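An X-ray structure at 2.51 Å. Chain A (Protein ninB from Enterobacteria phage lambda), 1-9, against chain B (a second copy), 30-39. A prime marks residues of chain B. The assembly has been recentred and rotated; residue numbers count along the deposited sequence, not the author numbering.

Chain A (1-9) MKKLTFEIR
Chain B (30-39) KPIVVTIQER

Two extended strands, one running through Leu4 to Glu7 and the other through Val33′ to Ile36′, pair antiparallel, their N-to-C directions 163° apart, and backbone hydrogen bonds set the register. Phe6 faces Val34′ in the best-formed pair: Phe6 N donates to Val34′ O at 2.8 Å and Val34′ N to Phe6 O at 3.2 Å, both nearly straight (171°). Two residues along, Leu4 N reaches Ile36′ O at 2.9 Å, while the return bond, Ile36′ N to Leu4 O at 3.0 Å, is weak because it bends to 127°. Ile8 N also donates to Ile32′ O at 3.0 Å. Beyond Leu4, toward the start of chain A, the Met1 amino terminus forms a salt bridge with Glu38′, N to OE1 3.2 Å.

Alternation then sorts the side chains. Leu4, Phe6, Ile8, Ile32′, Val34′ and Ile36′ share one apolar face. There Ile8 (m, t) brings CD1 to 3.8 Å from Val34′ CG2 (chi1 t), and Ile36′ (m, t) places CD1 4.3 Å from Phe6 CE1 (Phe6 chi1 m, chi2 85°). Met1 (p, t, m) curls its CE to 3.7 Å from Ile36′ CG2.

The other face is mixed. Non-hydrogen-bonded pairs sit closer, with CA to CA 4.4 Å for Thr5 and Thr35′ and 4.0 Å for Glu7 and Val33′. Thr5 (m) sets CG2 3.5 Å from Val33′ CG1; Glu7 (chi1 t) rests CB 3.7 Å from Val33′ CG2.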

# COMPACT_ATOMS: atom_id res chain seq x y z
N MET A 1 10.82 -13.50 -15.71
CA MET A 1 9.59 -14.35 -15.71
C MET A 1 8.39 -13.44 -15.49
O MET A 1 8.56 -12.25 -15.23
CB MET A 1 9.66 -15.36 -14.57
CG MET A 1 9.67 -14.72 -13.19
SD MET A 1 9.77 -15.92 -11.84
CE MET A 1 8.08 -16.53 -11.81
N LYS A 2 7.19 -14.00 -15.61
CA LYS A 2 5.98 -13.22 -15.38
C LYS A 2 5.68 -13.35 -13.89
O LYS A 2 5.99 -14.38 -13.28
CB LYS A 2 4.81 -13.78 -16.21
CG LYS A 2 3.56 -12.89 -16.15
CD LYS A 2 2.48 -13.41 -15.18
CE LYS A 2 1.80 -14.69 -15.69
NZ LYS A 2 0.52 -15.03 -14.99
N LYS A 3 5.10 -12.31 -13.29
CA LYS A 3 4.79 -12.34 -11.86
C LYS A 3 3.61 -13.26 -11.53
O LYS A 3 2.59 -13.26 -12.22
CB LYS A 3 4.48 -10.94 -11.34
CG LYS A 3 4.02 -10.94 -9.89
CD LYS A 3 3.19 -9.70 -9.56
CE LYS A 3 2.51 -9.83 -8.19
NZ LYS A 3 1.63 -8.67 -7.85
N LEU A 4 3.77 -14.05 -10.46
CA LEU A 4 2.73 -14.95 -10.00
C LEU A 4 2.24 -14.54 -8.62
O LEU A 4 3.02 -14.12 -7.77
CB LEU A 4 3.23 -16.39 -9.94
CG LEU A 4 3.45 -17.10 -11.27
CD1 LEU A 4 4.66 -16.51 -11.96
CD2 LEU A 4 3.64 -18.58 -11.03
N THR A 5 0.94 -14.68 -8.40
CA THR A 5 0.37 -14.33 -7.11
C THR A 5 -0.51 -15.44 -6.57
O THR A 5 -1.39 -15.96 -7.26
CB THR A 5 -0.44 -13.03 -7.20
OG1 THR A 5 0.43 -11.96 -7.59
CG2 THR A 5 -1.09 -12.70 -5.85
N PHE A 6 -0.27 -15.81 -5.32
CA PHE A 6 -1.04 -16.86 -4.69
C PHE A 6 -1.62 -16.38 -3.39
O PHE A 6 -1.04 -16.58 -2.33
CB PHE A 6 -0.17 -18.09 -4.40
CG PHE A 6 0.56 -18.62 -5.59
CD1 PHE A 6 1.78 -18.08 -5.98
CD2 PHE A 6 0.03 -19.67 -6.33
CE1 PHE A 6 2.46 -18.58 -7.09
CE2 PHE A 6 0.70 -20.18 -7.44
CZ PHE A 6 1.92 -19.64 -7.81
N GLU A 7 -2.77 -15.73 -3.46
CA GLU A 7 -3.41 -15.32 -2.23
C GLU A 7 -3.81 -16.63 -1.57
O GLU A 7 -4.54 -17.44 -2.16
CB GLU A 7 -4.65 -14.49 -2.55
CG GLU A 7 -5.75 -14.58 -1.52
CD GLU A 7 -6.96 -13.79 -1.93
OE1 GLU A 7 -7.39 -13.91 -3.10
OE2 GLU A 7 -7.49 -13.04 -1.07
N ILE A 8 -3.32 -16.87 -0.36
CA ILE A 8 -3.65 -18.11 0.33
C ILE A 8 -4.96 -17.97 1.08
O ILE A 8 -5.06 -17.24 2.07
CB ILE A 8 -2.54 -18.52 1.31
CG1 ILE A 8 -1.24 -18.74 0.53
CG2 ILE A 8 -2.94 -19.78 2.04
CD1 ILE A 8 -0.07 -19.04 1.41
N ARG A 9 -5.97 -18.67 0.57
CA ARG A 9 -7.31 -18.67 1.15
C ARG A 9 -7.60 -20.08 1.69
O ARG A 9 -8.31 -20.23 2.69
CB ARG A 9 -8.36 -18.26 0.09
N LYS B 30 -8.73 -13.25 6.93
CA LYS B 30 -7.45 -12.53 6.90
C LYS B 30 -6.41 -13.35 6.12
O LYS B 30 -5.66 -14.13 6.71
CB LYS B 30 -6.96 -12.29 8.32
N PRO B 31 -6.34 -13.17 4.78
CA PRO B 31 -5.40 -13.91 3.93
C PRO B 31 -3.93 -13.47 3.98
O PRO B 31 -3.60 -12.38 4.44
CB PRO B 31 -5.99 -13.73 2.54
CG PRO B 31 -6.41 -12.29 2.60
CD PRO B 31 -7.08 -12.17 3.97
N ILE B 32 -3.07 -14.36 3.50
CA ILE B 32 -1.64 -14.11 3.43
C ILE B 32 -1.28 -14.37 1.97
O ILE B 32 -1.36 -15.49 1.50
CB ILE B 32 -0.87 -15.07 4.35
CG1 ILE B 32 -1.35 -14.88 5.79
CG2 ILE B 32 0.62 -14.82 4.23
CD1 ILE B 32 -0.61 -15.70 6.81
N VAL B 33 -0.91 -13.31 1.25
CA VAL B 33 -0.56 -13.42 -0.16
C VAL B 33 0.93 -13.65 -0.42
O VAL B 33 1.79 -12.96 0.13
CB VAL B 33 -1.01 -12.15 -0.93
CG1 VAL B 33 -0.59 -12.24 -2.38
CG2 VAL B 33 -2.52 -12.00 -0.84
N VAL B 34 1.24 -14.64 -1.27
CA VAL B 34 2.62 -14.96 -1.63
C VAL B 34 2.79 -14.59 -3.09
O VAL B 34 1.88 -14.78 -3.88
CB VAL B 34 2.90 -16.47 -1.49
CG1 VAL B 34 4.32 -16.78 -1.94
CG2 VAL B 34 2.68 -16.91 -0.06
N THR B 35 3.94 -14.05 -3.46
CA THR B 35 4.13 -13.67 -4.85
C THR B 35 5.54 -13.86 -5.37
O THR B 35 6.49 -13.29 -4.85
CB THR B 35 3.73 -12.19 -5.11
OG1 THR B 35 4.79 -11.33 -4.66
CG2 THR B 35 2.44 -11.83 -4.37
N ILE B 36 5.66 -14.66 -6.42
CA ILE B 36 6.94 -14.90 -7.04
C ILE B 36 7.02 -13.87 -8.17
O ILE B 36 6.00 -13.47 -8.73
CB ILE B 36 7.03 -16.34 -7.60
CG1 ILE B 36 6.68 -17.35 -6.51
CG2 ILE B 36 8.44 -16.63 -8.09
CD1 ILE B 36 6.80 -18.79 -6.96
N GLN B 37 8.23 -13.43 -8.49
CA GLN B 37 8.42 -12.45 -9.55
C GLN B 37 9.89 -12.13 -9.65
O GLN B 37 10.61 -12.19 -8.66
CB GLN B 37 7.66 -11.18 -9.22
CG GLN B 37 8.19 -10.48 -7.99
CD GLN B 37 7.33 -9.30 -7.58
OE1 GLN B 37 7.04 -8.41 -8.38
NE2 GLN B 37 6.93 -9.28 -6.31
N GLU B 38 10.35 -11.78 -10.85
CA GLU B 38 11.76 -11.45 -11.02
C GLU B 38 12.04 -10.02 -10.58
O GLU B 38 11.15 -9.17 -10.55
CB GLU B 38 12.16 -11.66 -12.47
CG GLU B 38 13.66 -11.64 -12.69
CD GLU B 38 14.06 -12.31 -13.99
OE1 GLU B 38 13.55 -11.88 -15.05
OE2 GLU B 38 14.88 -13.27 -13.95
N ARG B 39 13.29 -9.75 -10.23
CA ARG B 39 13.67 -8.42 -9.77
C ARG B 39 13.72 -7.31 -10.80
O ARG B 39 14.05 -7.54 -11.96
CB ARG B 39 15.04 -8.48 -9.08
CG ARG B 39 14.97 -8.95 -7.64
CD ARG B 39 15.92 -8.12 -6.77
NE ARG B 39 17.32 -8.35 -7.12
CZ ARG B 39 18.34 -7.71 -6.57
NH1 ARG B 39 18.12 -6.77 -5.64
NH2 ARG B 39 19.58 -8.01 -6.93